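Local coordinates for Phenylalanine/tyrosine ammonia-lyase (Rhodosporidium toruloides, PDB 1Y2M), which catalyses the non-oxidative deamination of L-phenylalanine and L-tyrosine to trans-cinnamate and p-coumarate, the committing step of phenylpropanoid metabolism, at residues E480-L484 with E515-L520; V488-V492 with S504-S509; R641-W645 with K676-G680. Residue numbers count along the deposited sequence, not the author numbering.

Interaction 1: residues E480-L484 with E515-L520; sequences ELGHL and ESNDVL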
ATOM      1  N   GLU B 480      11.739  -5.554  -0.762  1.00  7.30           N
ATOM      2  CA  GLU B 480      11.711  -4.571   0.332  1.00  6.20           C
ATOM      3  C   GLU B 480      11.467  -3.143  -0.169  1.00  8.70           C
ATOM      4  O   GLU B 480      10.633  -2.422   0.394  1.00  9.54           O
ATOM      5  CB  GLU B 480      12.972  -4.659   1.178  1.00  7.82           C
ATOM      6  CG  GLU B 480      12.884  -3.756   2.375  1.00 11.10           C
ATOM      7  CD  GLU B 480      13.960  -4.043   3.431  1.00  9.71           C
ATOM      8  OE1 GLU B 480      14.575  -5.162   3.392  1.00  9.64           O
ATOM      9  OE2 GLU B 480      14.220  -3.137   4.292  1.00 11.07           O
ATOM     10  N   LEU B 481      12.116  -2.797  -1.286  1.00  7.63           N
ATOM     11  CA  LEU B 481      11.825  -1.518  -1.933  1.00  9.84           C
ATOM     12  C   LEU B 481      10.368  -1.349  -2.317  1.00  7.55           C
ATOM     13  O   LEU B 481       9.808  -0.247  -2.205  1.00  7.89           O
ATOM     14  CB  LEU B 481      12.707  -1.312  -3.157  1.00  7.56           C
ATOM     15  CG  LEU B 481      14.171  -1.024  -2.840  1.00  8.40           C
ATOM     16  CD1 LEU B 481      15.072  -1.231  -4.116  1.00 11.40           C
ATOM     17  CD2 LEU B 481      14.354   0.373  -2.256  1.00  9.46           C
ATOM     18  N   GLY B 482       9.725  -2.423  -2.806  1.00  7.67           N
ATOM     19  CA  GLY B 482       8.341  -2.327  -3.254  1.00  9.35           C
ATOM     20  C   GLY B 482       7.433  -1.913  -2.097  1.00 11.58           C
ATOM     21  O   GLY B 482       6.635  -1.001  -2.233  1.00  9.82           O
ATOM     22  N   HIS B 483       7.540  -2.610  -0.964  1.00 11.17           N
ATOM     23  CA  HIS B 483       6.693  -2.264   0.184  1.00  8.94           C
ATOM     24  C   HIS B 483       6.997  -0.870   0.695  1.00  8.82           C
ATOM     25  O   HIS B 483       6.094  -0.133   1.081  1.00  9.52           O
ATOM     26  CB  HIS B 483       6.881  -3.327   1.265  1.00 10.42           C
ATOM     27  CG  HIS B 483       6.283  -2.979   2.570  1.00 12.04           C
ATOM     28  ND1 HIS B 483       6.966  -2.306   3.557  1.00 12.82           N
ATOM     29  CD2 HIS B 483       5.055  -3.255   3.070  1.00 12.99           C
ATOM     30  CE1 HIS B 483       6.172  -2.162   4.607  1.00 11.74           C
ATOM     31  NE2 HIS B 483       5.019  -2.765   4.347  1.00  9.10           N
ATOM     32  N   LEU B 484       8.271  -0.493   0.721  1.00  8.07           N
ATOM     33  CA  LEU B 484       8.647   0.851   1.204  1.00  7.76           C
ATOM     34  C   LEU B 484       7.911   1.922   0.401  1.00 10.39           C
ATOM     35  O   LEU B 484       7.592   2.981   0.953  1.00  9.59           O
ATOM     36  CB  LEU B 484      10.165   1.064   1.114  1.00  9.60           C
ATOM     37  CG  LEU B 484      10.892   0.538   2.350  1.00 10.26           C
ATOM     38  CD1 LEU B 484      12.391   0.356   2.103  1.00 10.37           C
ATOM     39  CD2 LEU B 484      10.680   1.519   3.535  1.00 14.53           C
ATOM     40  N   GLU B 515      15.476   5.068   3.998  1.00  8.34           N
ATOM     41  CA  GLU B 515      15.641   3.619   4.091  1.00 10.35           C
ATOM     42  C   GLU B 515      15.659   3.025   2.677  1.00  9.24           C
ATOM     43  O   GLU B 515      16.464   2.119   2.393  1.00 10.00           O
ATOM     44  CB  GLU B 515      14.537   2.992   4.920  1.00 11.29           C
ATOM     45  CG  GLU B 515      14.815   1.502   5.160  1.00 10.12           C
ATOM     46  CD  GLU B 515      13.898   0.790   6.145  1.00 17.09           C
ATOM     47  OE1 GLU B 515      13.020   1.431   6.804  1.00 15.05           O
ATOM     48  OE2 GLU B 515      14.063  -0.459   6.271  1.00 13.84           O
ATOM     49  N   SER B 516      14.805   3.522   1.773  1.00  9.41           N
ATOM     50  CA  SER B 516      14.854   3.032   0.399  1.00  8.22           C
ATOM     51  C   SER B 516      16.203   3.339  -0.252  1.00  8.56           C
ATOM     52  O   SER B 516      16.753   2.501  -0.975  1.00  9.04           O
ATOM     53  CB  SER B 516      13.746   3.613  -0.459  1.00  9.78           C
ATOM     54  OG  SER B 516      12.502   3.103  -0.008  1.00  9.44           O
ATOM     55  N   ASN B 517      16.805   4.495   0.051  1.00  8.97           N
ATOM     56  CA  ASN B 517      18.161   4.763  -0.437  1.00  7.80           C
ATOM     57  C   ASN B 517      19.115   3.691   0.016  1.00  7.32           C
ATOM     58  O   ASN B 517      19.955   3.224  -0.763  1.00  9.71           O
ATOM     59  CB  ASN B 517      18.753   6.132  -0.050  1.00  9.52           C
ATOM     60  CG  ASN B 517      18.200   7.277  -0.845  1.00 11.85           C
ATOM     61  OD1 ASN B 517      17.854   7.121  -2.009  1.00  9.94           O
ATOM     62  ND2 ASN B 517      18.213   8.489  -0.241  1.00  8.16           N
ATOM     63  N   ASP B 518      18.991   3.268   1.266  1.00  8.91           N
ATOM     64  CA  ASP B 518      19.893   2.310   1.868  1.00  8.73           C
ATOM     65  C   ASP B 518      19.733   0.959   1.179  1.00  7.36           C
ATOM     66  O   ASP B 518      20.707   0.299   0.758  1.00  9.91           O
ATOM     67  CB  ASP B 518      19.566   2.176   3.351  1.00 12.13           C
ATOM     68  CG  ASP B 518      20.674   1.472   4.149  1.00 15.31           C
ATOM     69  OD1 ASP B 518      21.896   1.552   3.778  1.00 15.82           O
ATOM     70  OD2 ASP B 518      20.316   0.883   5.197  1.00 16.70           O
ATOM     71  N   VAL B 519      18.477   0.522   1.047  1.00  7.85           N
ATOM     72  CA  VAL B 519      18.209  -0.763   0.376  1.00  8.14           C
ATOM     73  C   VAL B 519      18.643  -0.752  -1.053  1.00  8.39           C
ATOM     74  O   VAL B 519      19.210  -1.762  -1.547  1.00  9.16           O
ATOM     75  CB  VAL B 519      16.758  -1.152   0.546  1.00  9.53           C
ATOM     76  CG1 VAL B 519      16.427  -2.446  -0.181  1.00  8.82           C
ATOM     77  CG2 VAL B 519      16.467  -1.253   2.037  1.00 10.81           C
ATOM     78  N   LEU B 520      18.378   0.351  -1.759  1.00  8.73           N
ATOM     79  CA  LEU B 520      18.820   0.438  -3.163  1.00  8.02           C
ATOM     80  C   LEU B 520      20.343   0.387  -3.202  1.00  8.95           C
ATOM     81  O   LEU B 520      20.899  -0.178  -4.146  1.00  9.15           O
ATOM     82  CB  LEU B 520      18.314   1.702  -3.857  1.00  9.73           C
ATOM     83  CG  LEU B 520      18.613   1.805  -5.363  1.00 10.62           C
ATOM     84  CD1 LEU B 520      18.267   0.557  -6.165  1.00 12.29           C
ATOM     85  CD2 LEU B 520      17.887   2.975  -6.032  1.00  9.87           C
TER
HETATM   86  O   HOH W   1      11.320   2.274  -2.288  1.00  4.18           O
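The two helical segments run antiparallel, their axes at 165° and 9.9 Å apart at closest approach, with the CA atoms of Leu-481 and Ser-516 the nearest pair, 5.9 Å apart. Leu-481 does most of the packing: its CG lies 3.8 Å from Val-519 CG1, its CD1 4.2 Å from Leu-520 CD1, and its CD2 3.5 Å from the carbonyl O of Ser-516. One turn on, Leu-484 CB rests 3.3 Å from Ser-516 OG. Helix 468-484 and the long helix 506-560 are thus neighbours in the helical bundle at the core of the PAL/histidase fold. No direct hydrogen bond joins them here. Instead, one water donates to Leu-481 O at 2.9 Å and accepts from Ser-516 OG at 2.7 Å. Beside the leucines, Glu-480 OE2 and Glu-515 OE2, two acceptors, come within 3.3 Å; both carboxylates form salt bridges with Arg-512 and Arg-206 of the second subunit, which offset the repulsion and tie this helix pair into the tetramer.

Interaction 2: residues V488-V492 with S504-S509; sequences VTTHV and SLALIS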
ATOM      1  N   VAL B 488       3.156   7.328   2.461  1.00  8.94           N
ATOM      2  CA  VAL B 488       2.864   7.649   3.837  1.00  7.93           C
ATOM      3  C   VAL B 488       1.771   8.691   3.954  1.00  5.33           C
ATOM      4  O   VAL B 488       0.969   8.660   4.898  1.00  8.58           O
ATOM      5  CB  VAL B 488       4.165   8.205   4.490  1.00  8.95           C
ATOM      6  CG1 VAL B 488       3.954   8.969   5.801  1.00 13.89           C
ATOM      7  CG2 VAL B 488       5.209   7.090   4.649  1.00 10.10           C
ATOM      8  N   THR B 489       1.650   9.566   2.949  1.00  8.88           N
ATOM      9  CA  THR B 489       0.768  10.708   3.045  1.00  8.74           C
ATOM     10  C   THR B 489      -0.736  10.452   2.977  1.00  9.55           C
ATOM     11  O   THR B 489      -1.527  11.346   3.280  1.00 13.18           O
ATOM     12  CB  THR B 489       1.149  11.766   2.042  1.00  9.09           C
ATOM     13  OG1 THR B 489       1.022  11.231   0.715  1.00 10.05           O
ATOM     14  CG2 THR B 489       2.531  12.275   2.290  1.00 11.95           C
ATOM     15  N   THR B 490      -1.131   9.226   2.685  1.00  7.80           N
ATOM     16  CA  THR B 490      -2.530   8.803   2.767  1.00  9.35           C
ATOM     17  C   THR B 490      -2.921   8.361   4.182  1.00 11.13           C
ATOM     18  O   THR B 490      -4.052   7.862   4.381  1.00 15.68           O
ATOM     19  CB  THR B 490      -2.755   7.612   1.830  1.00 10.34           C
ATOM     20  OG1 THR B 490      -1.781   6.595   2.089  1.00 11.44           O
ATOM     21  CG2 THR B 490      -2.670   8.050   0.379  1.00 14.24           C
ATOM     22  N   HIS B 491      -2.014   8.499   5.139  1.00  9.43           N
ATOM     23  CA  HIS B 491      -2.245   8.030   6.524  1.00  8.23           C
ATOM     24  C   HIS B 491      -2.380   9.172   7.535  1.00  9.25           C
ATOM     25  O   HIS B 491      -2.215   8.983   8.743  1.00 10.50           O
ATOM     26  CB  HIS B 491      -1.158   7.034   6.943  1.00 10.32           C
ATOM     27  CG  HIS B 491      -1.223   5.804   6.113  1.00  9.04           C
ATOM     28  ND1 HIS B 491      -2.194   4.858   6.332  1.00 12.00           N
ATOM     29  CD2 HIS B 491      -0.531   5.399   5.013  1.00  7.95           C
ATOM     30  CE1 HIS B 491      -2.081   3.900   5.429  1.00 12.45           C
ATOM     31  NE2 HIS B 491      -1.123   4.229   4.582  1.00 10.37           N
ATOM     32  N   VAL B 492      -2.780  10.320   7.049  1.00  8.56           N
ATOM     33  CA  VAL B 492      -2.997  11.526   7.876  1.00  7.36           C
ATOM     34  C   VAL B 492      -4.144  11.291   8.877  1.00  7.88           C
ATOM     35  O   VAL B 492      -5.213  10.815   8.502  1.00 12.45           O
ATOM     36  CB  VAL B 492      -3.334  12.733   6.921  1.00  9.06           C
ATOM     37  CG1 VAL B 492      -3.751  13.982   7.705  1.00 11.74           C
ATOM     38  CG2 VAL B 492      -2.161  13.002   6.021  1.00 11.98           C
ATOM     39  N   SER B 504       1.380  17.126   6.947  1.00  7.46           N
ATOM     40  CA  SER B 504       2.134  16.643   5.787  1.00  7.24           C
ATOM     41  C   SER B 504       2.785  15.260   5.936  1.00  7.87           C
ATOM     42  O   SER B 504       3.061  14.590   4.883  1.00  9.56           O
ATOM     43  CB  SER B 504       3.223  17.618   5.343  1.00  8.55           C
ATOM     44  OG  SER B 504       4.339  17.552   6.191  1.00  9.29           O
ATOM     45  N   LEU B 505       3.167  14.906   7.168  1.00  6.20           N
ATOM     46  CA  LEU B 505       3.913  13.664   7.434  1.00  6.57           C
ATOM     47  C   LEU B 505       5.267  13.618   6.673  1.00  5.99           C
ATOM     48  O   LEU B 505       5.841  12.526   6.430  1.00  9.17           O
ATOM     49  CB  LEU B 505       3.066  12.424   7.126  1.00  8.21           C
ATOM     50  CG  LEU B 505       1.728  12.356   7.843  1.00  6.49           C
ATOM     51  CD1 LEU B 505       0.991  11.130   7.308  1.00 10.50           C
ATOM     52  CD2 LEU B 505       2.025  12.296   9.350  1.00  7.64           C
ATOM     53  N   ALA B 506       5.836  14.800   6.400  1.00  7.83           N
ATOM     54  CA  ALA B 506       7.049  14.868   5.577  1.00  6.64           C
ATOM     55  C   ALA B 506       8.205  14.115   6.233  1.00  7.22           C
ATOM     56  O   ALA B 506       8.960  13.465   5.530  1.00  8.12           O
ATOM     57  CB  ALA B 506       7.455  16.295   5.313  1.00  9.23           C
ATOM     58  N   LEU B 507       8.412  14.276   7.549  1.00  8.67           N
ATOM     59  CA  LEU B 507       9.593  13.668   8.159  1.00  8.44           C
ATOM     60  C   LEU B 507       9.511  12.134   8.098  1.00  7.94           C
ATOM     61  O   LEU B 507      10.510  11.432   7.892  1.00  9.83           O
ATOM     62  CB  LEU B 507       9.835  14.147   9.598  1.00 10.50           C
ATOM     63  CG  LEU B 507      11.149  13.578  10.152  1.00 10.50           C
ATOM     64  CD1 LEU B 507      12.435  13.990   9.375  1.00 12.64           C
ATOM     65  CD2 LEU B 507      11.266  13.998  11.586  1.00 14.81           C
ATOM     66  N   ILE B 508       8.306  11.636   8.364  1.00  8.24           N
ATOM     67  CA  ILE B 508       8.078  10.153   8.274  1.00  8.80           C
ATOM     68  C   ILE B 508       8.345   9.696   6.833  1.00  8.47           C
ATOM     69  O   ILE B 508       9.029   8.701   6.565  1.00  9.13           O
ATOM     70  CB  ILE B 508       6.713   9.725   8.739  1.00  9.51           C
ATOM     71  CG1 ILE B 508       6.454  10.120  10.202  1.00  9.71           C
ATOM     72  CG2 ILE B 508       6.534   8.201   8.587  1.00 11.86           C
ATOM     73  CD1 ILE B 508       4.977  10.028  10.603  1.00 12.13           C
ATOM     74  N   SER B 509       7.783  10.437   5.891  1.00  9.35           N
ATOM     75  CA  SER B 509       8.050  10.098   4.478  1.00  7.58           C
ATOM     76  C   SER B 509       9.577  10.124   4.190  1.00  7.41           C
ATOM     77  O   SER B 509      10.105   9.194   3.542  1.00  8.84           O
ATOM     78  CB  SER B 509       7.270  11.017   3.534  1.00  9.77           C
ATOM     79  OG  SER B 509       7.317  10.472   2.230  1.00 10.47           O
TER
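Apolar packing carries this contact, with Leu-505 and Val-488 at its centre. Val-488 CG1 lies 3.8 Å from Leu-505 CB and 3.9 Å from Ile-508 CG2, while the tip of the leucine, CD1, reaches into the turn of 488-492, 3.5 Å from Val-488 O and 3.9 Å from Val-492 CG2. Thr-489 adds its methyl CG2, 3.5 Å from Ser-504 O.

The hydrogen bonds lie within each segment. His-491 N donates to Val-488 O (3.0 Å), closing the turn around which Leu-505 packs. Leu-505, the N-cap residue of helix 506-560, is in the left-handed helical conformation, and its carbonyl O takes the first-turn bond from Ser-509 N at 2.9 Å. Ser-504 OG accepts from Ala-506 N at 3.1 Å, an ST turn at the helix start; the same hydroxyl also bonds to Ser-210 O, next to Ala-211, which is cross-linked to Gly-213 in the 5-imidazolinone.

Other polar links lead outward. Glu-423 of helix 416-443 binds Thr-489 OG1, Ser-509 OG and Val-488 N, so one carboxylate fastens both segments. His-491 meets its counterpart in the fourth subunit ring to ring, and its carbonyl bonds to Ser-479 of the second. The two segments flank the connection that carries Glu-496, a cinnamate-binding residue.

With no hydrogen bond running directly between the segments, side-chain fit and the shared Glu-423 hold the loop against the helix start.

Interaction 3: residues R641-W645 with K676-G680; sequences RETFW and KARRG
A salt bridge between Arg-679 and Glu-642 is the strongest polar tie: Glu-642 OE2 accepts from Arg-679 NH1 at 2.8 Å and NH2 at 2.9 Å, one carboxylate oxygen taking both donors near the guanidinium plane. Combined with it is an Arg-Trp CH-pi contact over the indole face of Trp-645, and together they join the loop before helix 681-684 to the C-terminal end of helix 619-646. Residues 641-645 are helical, with Trp-645 N bonded to Arg-641 O at 2.9 Å. In 676-680, Ala-677 and Arg-678 are extended (phi/psi -54/153 and -117/121), Arg-679 turns to -84/-31, and Gly-680 has positive phi (126/126). The nearest CA atoms are those of Trp-645 and Arg-679, 8.0 Å apart.

The Arg-679 side chain is extended, all four chi angles near 180°, and its NE also forms a salt bridge with Glu-459. Glu-642 starts away from the loop, but chi1 and chi2 in m bring its carboxylate back. Arg-678 CB points away from the helix, and its guanidinium reaches Glu-136 of the second subunit.

Trp-645 (chi1 -70°, chi2 108°) offers a face to Arg-679, whose CD makes the CH-pi contact 3.4 Å from the centroid of the five-membered ring, 3° off its normal; NE lies 3.2 Å from Trp-645 CD1. Ala-677 CB abuts both aromatics, 3.5 Å from Trp-645 CH2 and 4.1 Å from CZ at the edge of the Phe-644 ring.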
ATOM      1  N   ARG B 641      42.775 -19.025 -18.386  1.00  8.07           N
ATOM      2  CA  ARG B 641      42.427 -18.771 -17.010  1.00  9.00           C
ATOM      3  C   ARG B 641      43.674 -18.519 -16.156  1.00  9.73           C
ATOM      4  O   ARG B 641      43.717 -17.559 -15.390  1.00  9.89           O
ATOM      5  CB  ARG B 641      41.697 -19.940 -16.427  1.00 11.33           C
ATOM      6  CG  ARG B 641      40.307 -20.008 -16.946  1.00  9.31           C
ATOM      7  CD  ARG B 641      39.711 -21.378 -16.597  1.00 12.21           C
ATOM      8  NE  ARG B 641      38.280 -21.497 -16.859  1.00 13.83           N
ATOM      9  CZ  ARG B 641      37.610 -22.631 -16.658  1.00 10.80           C
ATOM     10  NH1 ARG B 641      38.225 -23.704 -16.206  1.00 13.82           N
ATOM     11  NH2 ARG B 641      36.313 -22.661 -16.844  1.00 16.01           N
ATOM     12  N   GLU B 642      44.704 -19.351 -16.302  1.00 11.56           N
ATOM     13  CA  GLU B 642      45.904 -19.159 -15.476  1.00 11.24           C
ATOM     14  C   GLU B 642      46.564 -17.830 -15.771  1.00 13.16           C
ATOM     15  O   GLU B 642      47.031 -17.152 -14.843  1.00 13.40           O
ATOM     16  CB  GLU B 642      46.900 -20.295 -15.651  1.00 13.37           C
ATOM     17  CG  GLU B 642      46.709 -21.391 -14.720  1.00 19.71           C
ATOM     18  CD  GLU B 642      46.645 -20.926 -13.277  1.00 26.22           C
ATOM     19  OE1 GLU B 642      47.533 -20.186 -12.811  1.00 26.58           O
ATOM     20  OE2 GLU B 642      45.688 -21.321 -12.609  1.00 21.81           O
ATOM     21  N   THR B 643      46.573 -17.433 -17.043  1.00  8.65           N
ATOM     22  CA  THR B 643      47.159 -16.155 -17.420  1.00 10.98           C
ATOM     23  C   THR B 643      46.423 -15.016 -16.697  1.00 11.62           C
ATOM     24  O   THR B 643      47.079 -14.128 -16.132  1.00 11.60           O
ATOM     25  CB  THR B 643      47.112 -15.953 -18.909  1.00 11.48           C
ATOM     26  OG1 THR B 643      47.952 -16.916 -19.534  1.00 12.31           O
ATOM     27  CG2 THR B 643      47.545 -14.548 -19.284  1.00 12.14           C
ATOM     28  N   PHE B 644      45.083 -15.040 -16.674  1.00 10.10           N
ATOM     29  CA  PHE B 644      44.308 -14.079 -15.893  1.00 11.01           C
ATOM     30  C   PHE B 644      44.632 -14.106 -14.408  1.00 12.41           C
ATOM     31  O   PHE B 644      44.886 -13.069 -13.802  1.00 10.83           O
ATOM     32  CB  PHE B 644      42.808 -14.387 -16.064  1.00 12.91           C
ATOM     33  CG  PHE B 644      41.889 -13.481 -15.294  1.00 12.23           C
ATOM     34  CD1 PHE B 644      41.504 -12.263 -15.809  1.00 26.04           C
ATOM     35  CD2 PHE B 644      41.346 -13.888 -14.079  1.00 10.81           C
ATOM     36  CE1 PHE B 644      40.638 -11.429 -15.111  1.00 25.53           C
ATOM     37  CE2 PHE B 644      40.480 -13.063 -13.353  1.00 13.54           C
ATOM     38  CZ  PHE B 644      40.134 -11.827 -13.862  1.00 17.80           C
ATOM     39  N   TRP B 645      44.543 -15.277 -13.797  1.00  8.95           N
ATOM     40  CA  TRP B 645      44.589 -15.320 -12.325  1.00 10.18           C
ATOM     41  C   TRP B 645      45.983 -15.152 -11.752  1.00 12.27           C
ATOM     42  O   TRP B 645      46.128 -14.821 -10.571  1.00 15.20           O
ATOM     43  CB  TRP B 645      44.000 -16.615 -11.797  1.00 10.16           C
ATOM     44  CG  TRP B 645      42.523 -16.688 -11.981  1.00 10.50           C
ATOM     45  CD1 TRP B 645      41.853 -17.471 -12.871  1.00 12.29           C
ATOM     46  CD2 TRP B 645      41.519 -15.933 -11.275  1.00  9.28           C
ATOM     47  NE1 TRP B 645      40.522 -17.252 -12.764  1.00 11.46           N
ATOM     48  CE2 TRP B 645      40.281 -16.324 -11.782  1.00  9.47           C
ATOM     49  CE3 TRP B 645      41.554 -14.979 -10.240  1.00 10.04           C
ATOM     50  CZ2 TRP B 645      39.086 -15.796 -11.324  1.00 11.91           C
ATOM     51  CZ3 TRP B 645      40.346 -14.438  -9.800  1.00 10.51           C
ATOM     52  CH2 TRP B 645      39.145 -14.883 -10.298  1.00 10.62           C
ATOM     53  N   LYS B 676      38.209  -7.949  -5.794  1.00 11.22           N
ATOM     54  CA  LYS B 676      38.807  -8.712  -6.879  1.00  8.34           C
ATOM     55  C   LYS B 676      37.749  -9.676  -7.452  1.00  8.91           C
ATOM     56  O   LYS B 676      36.779 -10.084  -6.789  1.00  9.67           O
ATOM     57  CB  LYS B 676      40.028  -9.500  -6.404  1.00 11.15           C
ATOM     58  CG  LYS B 676      41.165  -8.642  -5.810  1.00 11.22           C
ATOM     59  CD  LYS B 676      41.548  -7.400  -6.704  1.00  9.44           C
ATOM     60  CE  LYS B 676      42.768  -6.541  -6.298  1.00 17.94           C
ATOM     61  NZ  LYS B 676      42.525  -5.861  -5.058  1.00 36.39           N
ATOM     62  N   ALA B 677      37.981 -10.096  -8.681  1.00  8.67           N
ATOM     63  CA  ALA B 677      37.291 -11.279  -9.201  1.00 10.28           C
ATOM     64  C   ALA B 677      37.513 -12.457  -8.233  1.00 11.16           C
ATOM     65  O   ALA B 677      38.535 -12.517  -7.544  1.00 10.11           O
ATOM     66  CB  ALA B 677      37.812 -11.624 -10.546  1.00  9.87           C
ATOM     67  N   ARG B 678      36.573 -13.394  -8.220  1.00  9.85           N
ATOM     68  CA  ARG B 678      36.590 -14.518  -7.299  1.00  8.42           C
ATOM     69  C   ARG B 678      36.705 -15.820  -8.051  1.00  9.68           C
ATOM     70  O   ARG B 678      35.854 -16.155  -8.910  1.00  8.93           O
ATOM     71  CB  ARG B 678      35.316 -14.568  -6.468  1.00  6.64           C
ATOM     72  CG  ARG B 678      35.410 -15.560  -5.311  1.00  7.66           C
ATOM     73  CD  ARG B 678      34.084 -15.725  -4.582  1.00  9.78           C
ATOM     74  NE  ARG B 678      34.305 -16.444  -3.308  1.00  8.41           N
ATOM     75  CZ  ARG B 678      34.673 -15.867  -2.166  1.00 10.58           C
ATOM     76  NH1 ARG B 678      34.773 -14.557  -2.042  1.00  9.80           N
ATOM     77  NH2 ARG B 678      34.906 -16.629  -1.118  1.00  9.48           N
ATOM     78  N   ARG B 679      37.749 -16.559  -7.762  1.00 11.72           N
ATOM     79  CA  ARG B 679      38.000 -17.793  -8.512  1.00  9.55           C
ATOM     80  C   ARG B 679      37.247 -18.993  -8.019  1.00  8.31           C
ATOM     81  O   ARG B 679      36.887 -19.829  -8.813  1.00 10.19           O
ATOM     82  CB  ARG B 679      39.476 -18.148  -8.500  1.00 10.37           C
ATOM     83  CG  ARG B 679      39.827 -19.186  -9.529  1.00  8.46           C
ATOM     84  CD  ARG B 679      41.293 -19.276  -9.865  1.00  9.20           C
ATOM     85  NE  ARG B 679      41.544 -20.095 -11.048  1.00  8.62           N
ATOM     86  CZ  ARG B 679      42.745 -20.429 -11.510  1.00 11.49           C
ATOM     87  NH1 ARG B 679      43.879 -19.985 -10.930  1.00 10.57           N
ATOM     88  NH2 ARG B 679      42.815 -21.184 -12.610  1.00 14.48           N
ATOM     89  N   GLY B 680      36.970 -19.064  -6.702  1.00  9.19           N
ATOM     90  CA  GLY B 680      36.139 -20.126  -6.156  1.00 10.75           C
ATOM     91  C   GLY B 680      36.812 -20.880  -5.021  1.00 10.15           C
ATOM     92  O   GLY B 680      37.945 -21.356  -5.158  1.00 10.98           O
TER

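Overall arrangement
Interactions 1 and 2 adjoin in sequence and share helix 506-560: both segments of interaction 2 lie between 480-484 and 515-520, 488-492 in the loop and 504-509 at the start of that helix, and the centres lie 17 Å apart. Interaction 3 comes later, 34 Å from interaction 1 and 50 Å from interaction 2 centre to centre, and across the chain's centre from the latter. All three touch the second subunit. Two approach cinnamate-binding residues without including any: in interaction 2 the Val-492 side chain is about 11 Å from that of Glu-496, and in interaction 3 that of Arg-678 is about 11 Å from that of Lys-468. Interaction 1 lies away from the cinnamate-binding residues.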